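Local coordinates for Alpha/beta hydrolase fold-3 domain protein (Sulfolobus islandicus, PDB 5LK6) that probably hydrolyses carboxylic ester bonds, as a thermostable lipase/carboxylesterase of the alpha/beta hydrolase fold, at residues G275-F280 with R287-L292; A38-V43 with D86-D91; G72-L77 with R95-A100. One frame throughout, in Å; residues are numbered along the deposited sequence.

The three contacts meet at helix 91-101: interaction 2 at its start, interaction 3 on its sheet-facing side, interaction 1 packing on it through Ile290. Interactions 1 and 2 have centres 13 Å apart and meet where Phe280 CZ lies 3.8 Å from Ala38 CB. Interaction 3 is centred 13 Å from interaction 1 and 11 Å from interaction 2. Ile290 CG2 packs on the backbone of the helix, 3.6 Å from Ala96 O, while Arg95 NH1 probably donates to Val41 O (3.0 Å) in interaction 2. Tyr90 CD2 and Tyr76 CE2, 3.9 Å apart, join interactions 2 and 3 beside the probable nucleophile elbow; Phe276 brings interaction 1 near the presumed catalytic triad without touching it.

Interaction 1. Residues G275-F280 with R287-L292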
loop_
_atom_site.group_PDB
_atom_site.type_symbol
_atom_site.label_atom_id
_atom_site.label_comp_id
_atom_site.label_asym_id
_atom_site.label_seq_id
_atom_site.Cartn_x
_atom_site.Cartn_y
_atom_site.Cartn_z
ATOM N N GLY A 275 12.940 -7.789 -1.736
ATOM C CA GLY A 275 13.168 -7.853 -3.193
ATOM C C GLY A 275 11.955 -8.214 -4.048
ATOM O O GLY A 275 12.102 -8.387 -5.252
ATOM N N PHE A 276 10.774 -8.311 -3.448
ATOM C CA PHE A 276 9.602 -8.802 -4.131
ATOM C C PHE A 276 9.140 -7.993 -5.379
ATOM O O PHE A 276 8.510 -8.566 -6.246
ATOM C CB PHE A 276 8.416 -9.076 -3.145
ATOM C CG PHE A 276 7.706 -7.842 -2.609
ATOM C CD1 PHE A 276 8.238 -7.094 -1.572
ATOM C CD2 PHE A 276 6.453 -7.490 -3.088
ATOM C CE1 PHE A 276 7.590 -5.993 -1.077
ATOM C CE2 PHE A 276 5.789 -6.365 -2.600
ATOM C CZ PHE A 276 6.368 -5.609 -1.590
ATOM N N LEU A 277 9.433 -6.689 -5.469
ATOM C CA LEU A 277 9.107 -5.926 -6.681
ATOM C C LEU A 277 9.896 -6.412 -7.923
ATOM O O LEU A 277 9.381 -6.336 -9.019
ATOM C CB LEU A 277 9.333 -4.414 -6.507
ATOM C CG LEU A 277 8.206 -3.659 -5.797
ATOM C CD1 LEU A 277 8.190 -3.954 -4.305
ATOM C CD2 LEU A 277 8.328 -2.154 -6.066
ATOM N N SER A 278 11.136 -6.892 -7.740
ATOM C CA SER A 278 11.934 -7.366 -8.864
ATOM C C SER A 278 11.292 -8.638 -9.480
ATOM O O SER A 278 11.536 -8.962 -10.660
ATOM C CB SER A 278 13.406 -7.602 -8.449
ATOM O OG SER A 278 14.069 -6.426 -8.009
ATOM N N PHE A 279 10.460 -9.334 -8.689
ATOM C CA PHE A 279 9.860 -10.603 -9.090
ATOM C C PHE A 279 8.365 -10.504 -9.101
ATOM O O PHE A 279 7.648 -11.482 -8.791
ATOM C CB PHE A 279 10.359 -11.721 -8.191
ATOM C CG PHE A 279 11.806 -11.648 -7.991
ATOM C CD1 PHE A 279 12.633 -11.755 -9.058
ATOM C CD2 PHE A 279 12.353 -11.320 -6.740
ATOM C CE1 PHE A 279 14.023 -11.601 -8.886
ATOM C CE2 PHE A 279 13.725 -11.184 -6.555
ATOM C CZ PHE A 279 14.564 -11.325 -7.634
ATOM N N PHE A 280 7.895 -9.352 -9.568
ATOM C CA PHE A 280 6.454 -9.093 -9.636
ATOM C C PHE A 280 5.626 -10.111 -10.434
ATOM O O PHE A 280 4.491 -10.300 -10.088
ATOM C CB PHE A 280 6.141 -7.651 -10.069
ATOM C CG PHE A 280 6.550 -7.308 -11.493
ATOM C CD1 PHE A 280 5.720 -7.625 -12.567
ATOM C CD2 PHE A 280 7.726 -6.606 -11.749
ATOM C CE1 PHE A 280 6.092 -7.281 -13.872
ATOM C CE2 PHE A 280 8.104 -6.263 -13.031
ATOM C CZ PHE A 280 7.292 -6.608 -14.099
ATOM N N ARG A 287 3.189 -6.294 -7.976
ATOM C CA ARG A 287 2.378 -5.475 -8.914
ATOM C C ARG A 287 1.635 -4.401 -8.148
ATOM O O ARG A 287 1.548 -3.242 -8.571
ATOM C CB ARG A 287 1.388 -6.333 -9.700
ATOM C CG ARG A 287 2.041 -7.312 -10.672
ATOM C CD ARG A 287 0.942 -8.104 -11.364
ATOM N NE ARG A 287 1.446 -9.193 -12.205
ATOM C CZ ARG A 287 1.949 -9.036 -13.443
ATOM N NH1 ARG A 287 2.083 -7.831 -13.995
ATOM N NH2 ARG A 287 2.398 -10.088 -14.127
ATOM N N ASP A 288 1.129 -4.797 -6.986
ATOM C CA ASP A 288 0.381 -3.860 -6.124
ATOM C C ASP A 288 1.278 -2.783 -5.560
ATOM O O ASP A 288 0.884 -1.647 -5.526
ATOM C CB ASP A 288 -0.425 -4.599 -5.056
ATOM C CG ASP A 288 -1.475 -5.532 -5.668
ATOM O OD1 ASP A 288 -1.939 -5.293 -6.810
ATOM O OD2 ASP A 288 -1.852 -6.513 -4.987
ATOM N N ALA A 289 2.499 -3.127 -5.193
ATOM C CA ALA A 289 3.484 -2.139 -4.765
ATOM C C ALA A 289 3.852 -1.189 -5.880
ATOM O O ALA A 289 4.069 -0.008 -5.654
ATOM C CB ALA A 289 4.741 -2.833 -4.282
ATOM N N ILE A 290 3.969 -1.719 -7.089
ATOM C CA ILE A 290 4.248 -0.866 -8.257
ATOM C C ILE A 290 3.098 0.128 -8.490
ATOM O O ILE A 290 3.333 1.317 -8.674
ATOM C CB ILE A 290 4.549 -1.689 -9.517
ATOM C CG1 ILE A 290 5.903 -2.363 -9.341
ATOM C CG2 ILE A 290 4.598 -0.788 -10.751
ATOM C CD1 ILE A 290 6.125 -3.596 -10.215
ATOM N N SER A 291 1.876 -0.381 -8.446
ATOM C CA SER A 291 0.704 0.443 -8.451
ATOM C C SER A 291 0.718 1.518 -7.370
ATOM O O SER A 291 0.440 2.679 -7.658
ATOM C CB SER A 291 -0.526 -0.422 -8.251
ATOM O OG SER A 291 -0.843 -1.156 -9.400
ATOM N N LEU A 292 1.062 1.163 -6.127
ATOM C CA LEU A 292 1.151 2.187 -5.042
ATOM C C LEU A 292 2.110 3.315 -5.399
ATOM O O LEU A 292 1.767 4.478 -5.301
ATOM C CB LEU A 292 1.542 1.563 -3.704
ATOM C CG LEU A 292 1.598 2.473 -2.467
ATOM C CD1 LEU A 292 0.247 3.086 -2.214
ATOM C CD2 LEU A 292 1.985 1.616 -1.297
HETATM O O HOH W 1 1.765 -11.369 -10.355
#
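Two backbone approaches define the contact: Phe280 and Arg287 have CA atoms 5.5 Å apart, and the CA atoms of Leu277 and Ala289, the next close pair, are 7.0 Å apart. Leu277 points its CD1 at Ala289 CB, 3.6 Å away, and the same methyl lies over the centre of the Phe276 ring. That ring reaches the helix obliquely, its CE2 4.0 Å from Ala289 CB, so the small alanine receives both neighbours. Leu277 CD2 also slides past Ile290 CG1. Segment 275-280 directly follows the probable catalytic His274 of the alpha/beta hydrolase fold, in the loop between strand 272-273 and the C-terminal helix 285-302. Phe280 has its ring in the crowded position between backbone N and carbonyl carbon (chi1 66°), from where CD2 meets Ile290 CD1 at 3.7 Å. The other ortho carbon, CD1, sits over one face of the Arg287 guanidinium, toward the rim and 3.9 Å from NH1; the planes are 72° apart, far from a parallel stack. A water accepts from Arg287 NE and lies equally close to Phe280 O, 2.9 Å from each. With an alanine in place of Arg287, the water is likely to lose its NE donor and Phe280 CD1 the guanidinium packed against it. Leu93 of helix 91-101 packs on both Leu277 and Ile290, and Asp288 forms a salt bridge with Arg299 of the second subunit.

Interaction 2. Residues A38-V43 with D86-D91; sequences APKVEV and DVESYD
At the N-terminal end of helix 91-101 of the alpha/beta hydrolase fold, Lys40, from the loop between helix 24-36 and strand 46-52, bridges to Asp91, the first residue of that helix; an Asx motif overlapped by a type I beta turn leads into it. The contact is essentially Lys40 with Asp91, whose CA atoms are 7.3 Å apart, and it covers only 105 Å² in all. Lys40 is extended beyond CG, and its chain crosses the Asp91 side chain at about a right angle. NZ forms a salt bridge to Asp91 OD2 at 3.2 Å, with a weak hydrogen bond; the aliphatic CD also passes OD2 on the way. Asp91 carries its carboxylate anti to the backbone N (chi1 -177°), which presents OD2 to the lysine. The same oxygen pairs with Arg95 NE, while OD1 takes Arg61 NH1 and the hydroxyl of Tyr63. Such a cluster of cations is likely to favour the ionised carboxylate. Glu88 brings a second negative charge to within 4.4 Å, measured from Lys40 NZ to Glu88 OE1, beyond a salt bridge; its stronger partner is Arg61, which thus links both acids. The turn that places them runs from Glu88 to Asp91, with Asp91 N bonded to Glu88 O at 3.2 Å, and Tyr90 occupies the N-cap position. Upstream, the Asx motif is closed by Ser89 N, which donates to Asp86 OD1 at 2.9 Å with an N-H...O angle of 163°, nearly along the C-O axis of the carboxylate.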
loop_
_atom_site.group_PDB
_atom_site.type_symbol
_atom_site.label_atom_id
_atom_site.label_comp_id
_atom_site.label_asym_id
_atom_site.label_seq_id
_atom_site.Cartn_x
_atom_site.Cartn_y
_atom_site.Cartn_z
ATOM N N ALA A 38 10.923 -11.233 -16.045
ATOM C CA ALA A 38 9.762 -10.350 -16.136
ATOM C C ALA A 38 9.578 -9.819 -17.579
ATOM O O ALA A 38 10.530 -9.477 -18.225
ATOM C CB ALA A 38 9.852 -9.201 -15.116
ATOM N N PRO A 39 8.340 -9.753 -18.069
ATOM C CA PRO A 39 8.119 -9.008 -19.300
ATOM C C PRO A 39 8.394 -7.493 -19.171
ATOM O O PRO A 39 8.394 -6.911 -18.081
ATOM C CB PRO A 39 6.625 -9.230 -19.540
ATOM C CG PRO A 39 6.059 -9.256 -18.136
ATOM C CD PRO A 39 7.049 -10.190 -17.487
ATOM N N LYS A 40 8.599 -6.876 -20.321
ATOM C CA LYS A 40 8.848 -5.446 -20.439
ATOM C C LYS A 40 7.621 -4.741 -21.026
ATOM O O LYS A 40 7.411 -4.826 -22.213
ATOM C CB LYS A 40 10.027 -5.257 -21.397
ATOM C CG LYS A 40 11.305 -5.855 -20.867
ATOM C CD LYS A 40 12.477 -5.620 -21.779
ATOM C CE LYS A 40 13.695 -6.299 -21.205
ATOM N NZ LYS A 40 14.907 -5.624 -21.746
ATOM N N VAL A 41 6.812 -4.049 -20.234
ATOM C CA VAL A 41 5.699 -3.299 -20.856
ATOM C C VAL A 41 6.247 -2.278 -21.867
ATOM O O VAL A 41 7.322 -1.757 -21.645
ATOM C CB VAL A 41 4.738 -2.651 -19.829
ATOM C CG1 VAL A 41 4.158 -3.744 -18.959
ATOM C CG2 VAL A 41 5.433 -1.603 -18.962
ATOM N N GLU A 42 5.537 -2.066 -22.990
ATOM C CA GLU A 42 5.870 -1.001 -23.958
ATOM C C GLU A 42 5.623 0.317 -23.243
ATOM O O GLU A 42 4.692 0.421 -22.495
ATOM C CB GLU A 42 5.016 -1.059 -25.214
ATOM C CG GLU A 42 5.670 -1.511 -26.533
ATOM C CD GLU A 42 4.685 -1.342 -27.738
ATOM O OE1 GLU A 42 4.180 -0.198 -27.970
ATOM O OE2 GLU A 42 4.379 -2.356 -28.437
ATOM N N VAL A 43 6.499 1.292 -23.442
ATOM C CA VAL A 43 6.371 2.654 -22.880
ATOM C C VAL A 43 6.621 3.613 -24.053
ATOM O O VAL A 43 6.470 3.202 -25.190
ATOM C CB VAL A 43 7.360 2.894 -21.687
ATOM C CG1 VAL A 43 6.832 2.231 -20.408
ATOM C CG2 VAL A 43 8.778 2.427 -22.026
ATOM N N ASP A 86 21.867 -3.658 -12.122
ATOM C CA ASP A 86 22.271 -2.692 -13.171
ATOM C C ASP A 86 21.043 -2.291 -13.977
ATOM O O ASP A 86 19.977 -2.858 -13.824
ATOM C CB ASP A 86 23.399 -3.206 -14.103
ATOM C CG ASP A 86 23.102 -4.533 -14.783
ATOM O OD1 ASP A 86 21.936 -5.000 -14.876
ATOM O OD2 ASP A 86 24.109 -5.107 -15.267
ATOM N N VAL A 87 21.203 -1.270 -14.801
ATOM C CA VAL A 87 20.143 -0.788 -15.675
ATOM C C VAL A 87 19.472 -1.897 -16.476
ATOM O O VAL A 87 18.259 -1.930 -16.544
ATOM C CB VAL A 87 20.677 0.340 -16.547
ATOM C CG1 VAL A 87 19.780 0.641 -17.733
ATOM C CG2 VAL A 87 20.802 1.586 -15.697
ATOM N N GLU A 88 20.238 -2.817 -17.042
ATOM C CA GLU A 88 19.662 -3.838 -17.908
ATOM C C GLU A 88 18.773 -4.754 -17.085
ATOM O O GLU A 88 17.602 -4.936 -17.410
ATOM C CB GLU A 88 20.729 -4.597 -18.743
ATOM C CG GLU A 88 21.240 -3.877 -20.017
ATOM C CD GLU A 88 20.206 -3.773 -21.243
ATOM O OE1 GLU A 88 18.914 -3.979 -21.148
ATOM O OE2 GLU A 88 20.701 -3.435 -22.368
ATOM N N SER A 89 19.298 -5.283 -15.986
ATOM C CA SER A 89 18.522 -6.155 -15.091
ATOM C C SER A 89 17.286 -5.470 -14.490
ATOM O O SER A 89 16.303 -6.146 -14.242
ATOM C CB SER A 89 19.389 -6.708 -13.946
ATOM O OG SER A 89 19.910 -5.699 -13.057
ATOM N N TYR A 90 17.330 -4.157 -14.286
ATOM C CA TYR A 90 16.212 -3.413 -13.700
ATOM C C TYR A 90 15.186 -2.869 -14.702
ATOM O O TYR A 90 14.214 -2.162 -14.329
ATOM C CB TYR A 90 16.745 -2.303 -12.769
ATOM C CG TYR A 90 16.864 -2.841 -11.340
ATOM C CD1 TYR A 90 17.778 -3.846 -11.020
ATOM C CD2 TYR A 90 16.025 -2.411 -10.357
ATOM C CE1 TYR A 90 17.859 -4.355 -9.748
ATOM C CE2 TYR A 90 16.107 -2.921 -9.081
ATOM C CZ TYR A 90 17.029 -3.892 -8.791
ATOM O OH TYR A 90 17.078 -4.371 -7.520
ATOM N N ASP A 91 15.373 -3.238 -15.963
ATOM C CA ASP A 91 14.659 -2.635 -17.028
ATOM C C ASP A 91 13.139 -3.013 -16.966
ATOM O O ASP A 91 12.288 -2.132 -17.124
ATOM C CB ASP A 91 15.362 -2.990 -18.364
ATOM C CG ASP A 91 14.699 -2.321 -19.606
ATOM O OD1 ASP A 91 15.067 -1.157 -19.956
ATOM O OD2 ASP A 91 13.810 -3.021 -20.188
#

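Interaction 3. Residues G72-L77 with R95-A100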
loop_
_atom_site.group_PDB
_atom_site.type_symbol
_atom_site.label_atom_id
_atom_site.label_comp_id
_atom_site.label_asym_id
_atom_site.label_seq_id
_atom_site.Cartn_x
_atom_site.Cartn_y
_atom_site.Cartn_z
ATOM N N GLY A 72 6.786 14.822 -14.600
ATOM C CA GLY A 72 7.660 14.784 -13.419
ATOM C C GLY A 72 8.735 13.782 -13.785
ATOM O O GLY A 72 8.531 12.909 -14.676
ATOM N N VAL A 73 9.886 13.909 -13.127
ATOM C CA VAL A 73 11.036 12.991 -13.377
ATOM C C VAL A 73 11.416 12.237 -12.110
ATOM O O VAL A 73 11.668 12.842 -11.060
ATOM C CB VAL A 73 12.286 13.718 -13.901
ATOM C CG1 VAL A 73 13.381 12.708 -14.257
ATOM C CG2 VAL A 73 11.941 14.541 -15.108
ATOM N N LEU A 74 11.459 10.913 -12.216
ATOM C CA LEU A 74 11.864 10.052 -11.087
ATOM C C LEU A 74 13.282 9.524 -11.328
ATOM O O LEU A 74 13.521 8.821 -12.315
ATOM C CB LEU A 74 10.899 8.885 -10.947
ATOM C CG LEU A 74 11.201 7.892 -9.802
ATOM C CD1 LEU A 74 10.937 8.567 -8.472
ATOM C CD2 LEU A 74 10.380 6.619 -9.964
ATOM N N ILE A 75 14.203 9.863 -10.436
ATOM C CA ILE A 75 15.507 9.211 -10.433
ATOM C C ILE A 75 15.339 7.841 -9.753
ATOM O O ILE A 75 14.858 7.760 -8.608
ATOM C CB ILE A 75 16.541 9.980 -9.610
ATOM C CG1 ILE A 75 16.654 11.439 -10.087
ATOM C CG2 ILE A 75 17.878 9.218 -9.658
ATOM C CD1 ILE A 75 17.145 11.590 -11.521
ATOM N N TYR A 76 15.715 6.783 -10.463
ATOM C CA TYR A 76 15.596 5.441 -9.929
ATOM C C TYR A 76 16.980 4.847 -9.761
ATOM O O TYR A 76 17.679 4.722 -10.741
ATOM C CB TYR A 76 14.701 4.520 -10.765
ATOM C CG TYR A 76 14.331 3.302 -9.944
ATOM C CD1 TYR A 76 13.278 3.337 -9.045
ATOM C CD2 TYR A 76 15.132 2.163 -9.958
ATOM C CE1 TYR A 76 12.975 2.242 -8.258
ATOM C CE2 TYR A 76 14.837 1.073 -9.158
ATOM C CZ TYR A 76 13.761 1.109 -8.309
ATOM O OH TYR A 76 13.488 0.007 -7.508
ATOM N N LEU A 77 17.323 4.491 -8.517
ATOM C CA LEU A 77 18.589 3.843 -8.150
ATOM C C LEU A 77 18.372 2.371 -7.798
ATOM O O LEU A 77 17.666 2.081 -6.815
ATOM C CB LEU A 77 19.165 4.564 -6.940
ATOM C CG LEU A 77 19.188 6.093 -7.103
ATOM C CD1 LEU A 77 19.562 6.784 -5.788
ATOM C CD2 LEU A 77 20.112 6.517 -8.249
ATOM N N ARG A 95 10.474 0.009 -16.340
ATOM C CA ARG A 95 9.387 0.145 -17.322
ATOM C C ARG A 95 8.049 0.153 -16.660
ATOM O O ARG A 95 7.236 0.972 -16.988
ATOM C CB ARG A 95 9.408 -0.988 -18.359
ATOM C CG ARG A 95 10.443 -0.787 -19.458
ATOM C CD ARG A 95 10.598 -2.077 -20.256
ATOM N NE ARG A 95 11.497 -1.826 -21.382
ATOM C CZ ARG A 95 11.162 -1.210 -22.520
ATOM N NH1 ARG A 95 9.924 -0.795 -22.771
ATOM N NH2 ARG A 95 12.103 -1.011 -23.416
ATOM N N ALA A 96 7.842 -0.773 -15.722
ATOM C CA ALA A 96 6.584 -0.922 -15.006
ATOM C C ALA A 96 6.295 0.268 -14.117
ATOM O O ALA A 96 5.156 0.702 -14.019
ATOM C CB ALA A 96 6.570 -2.200 -14.193
ATOM N N ILE A 97 7.318 0.810 -13.474
ATOM C CA ILE A 97 7.105 2.058 -12.732
ATOM C C ILE A 97 6.702 3.205 -13.672
ATOM O O ILE A 97 5.771 3.953 -13.381
ATOM C CB ILE A 97 8.351 2.396 -11.927
ATOM C CG1 ILE A 97 8.459 1.360 -10.823
ATOM C CG2 ILE A 97 8.307 3.810 -11.393
ATOM C CD1 ILE A 97 9.786 1.387 -10.139
ATOM N N THR A 98 7.394 3.290 -14.811
ATOM C CA THR A 98 7.177 4.327 -15.812
ATOM C C THR A 98 5.722 4.364 -16.238
ATOM O O THR A 98 5.070 5.389 -16.124
ATOM C CB THR A 98 8.105 4.154 -17.038
ATOM O OG1 THR A 98 9.455 4.120 -16.587
ATOM C CG2 THR A 98 7.999 5.359 -18.007
ATOM N N ASN A 99 5.234 3.232 -16.701
ATOM C CA ASN A 99 3.859 3.091 -17.126
ATOM C C ASN A 99 2.857 3.301 -15.965
ATOM O O ASN A 99 1.812 3.854 -16.200
ATOM C CB ASN A 99 3.692 1.764 -17.883
ATOM C CG ASN A 99 2.272 1.286 -17.902
ATOM O OD1 ASN A 99 1.755 0.756 -16.919
ATOM N ND2 ASN A 99 1.630 1.469 -19.016
ATOM N N ALA A 100 3.204 2.959 -14.729
ATOM C CA ALA A 100 2.386 3.299 -13.546
ATOM C C ALA A 100 2.431 4.753 -13.064
ATOM O O ALA A 100 1.456 5.203 -12.471
ATOM C CB ALA A 100 2.708 2.385 -12.359
#
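Strand 72-77, helix 91-101 and strand 104-108 form a beta-alpha-beta unit of the alpha/beta hydrolase fold, and this contact is where the helix packs on the first strand of that unit. The nearest CA atoms, those of Leu74 and Thr98, are 8.8 Å apart, so side chains must span the gap. Ile97 does so with two branches. Its CG2 touches Leu74 CD2 at 3.8 Å, and its CD1 reaches the Tyr76 ring obliquely, 3.8 Å from CE1. Leu74 and Tyr76, two residues apart on the strand, both point toward the helix, and each crosses Ile97 at about a right angle. Ile97 divides its branches because CG2 lies anti to the backbone N while CG1 stands beside it (chi1 -69°), carrying CD1 toward the tyrosine. No hydrogen bond joins the segments; Tyr76 OH instead bonds to Asp150 OD1, next to the probable nucleophile Ser151. In the sheet, strand 72-77 lies between parallel strands 104-108 and 144-150. Leu74 also packs on Ala146 and Ala148 of strand 144-150, whereas Val73 and Ile75 pack against helix 120-133.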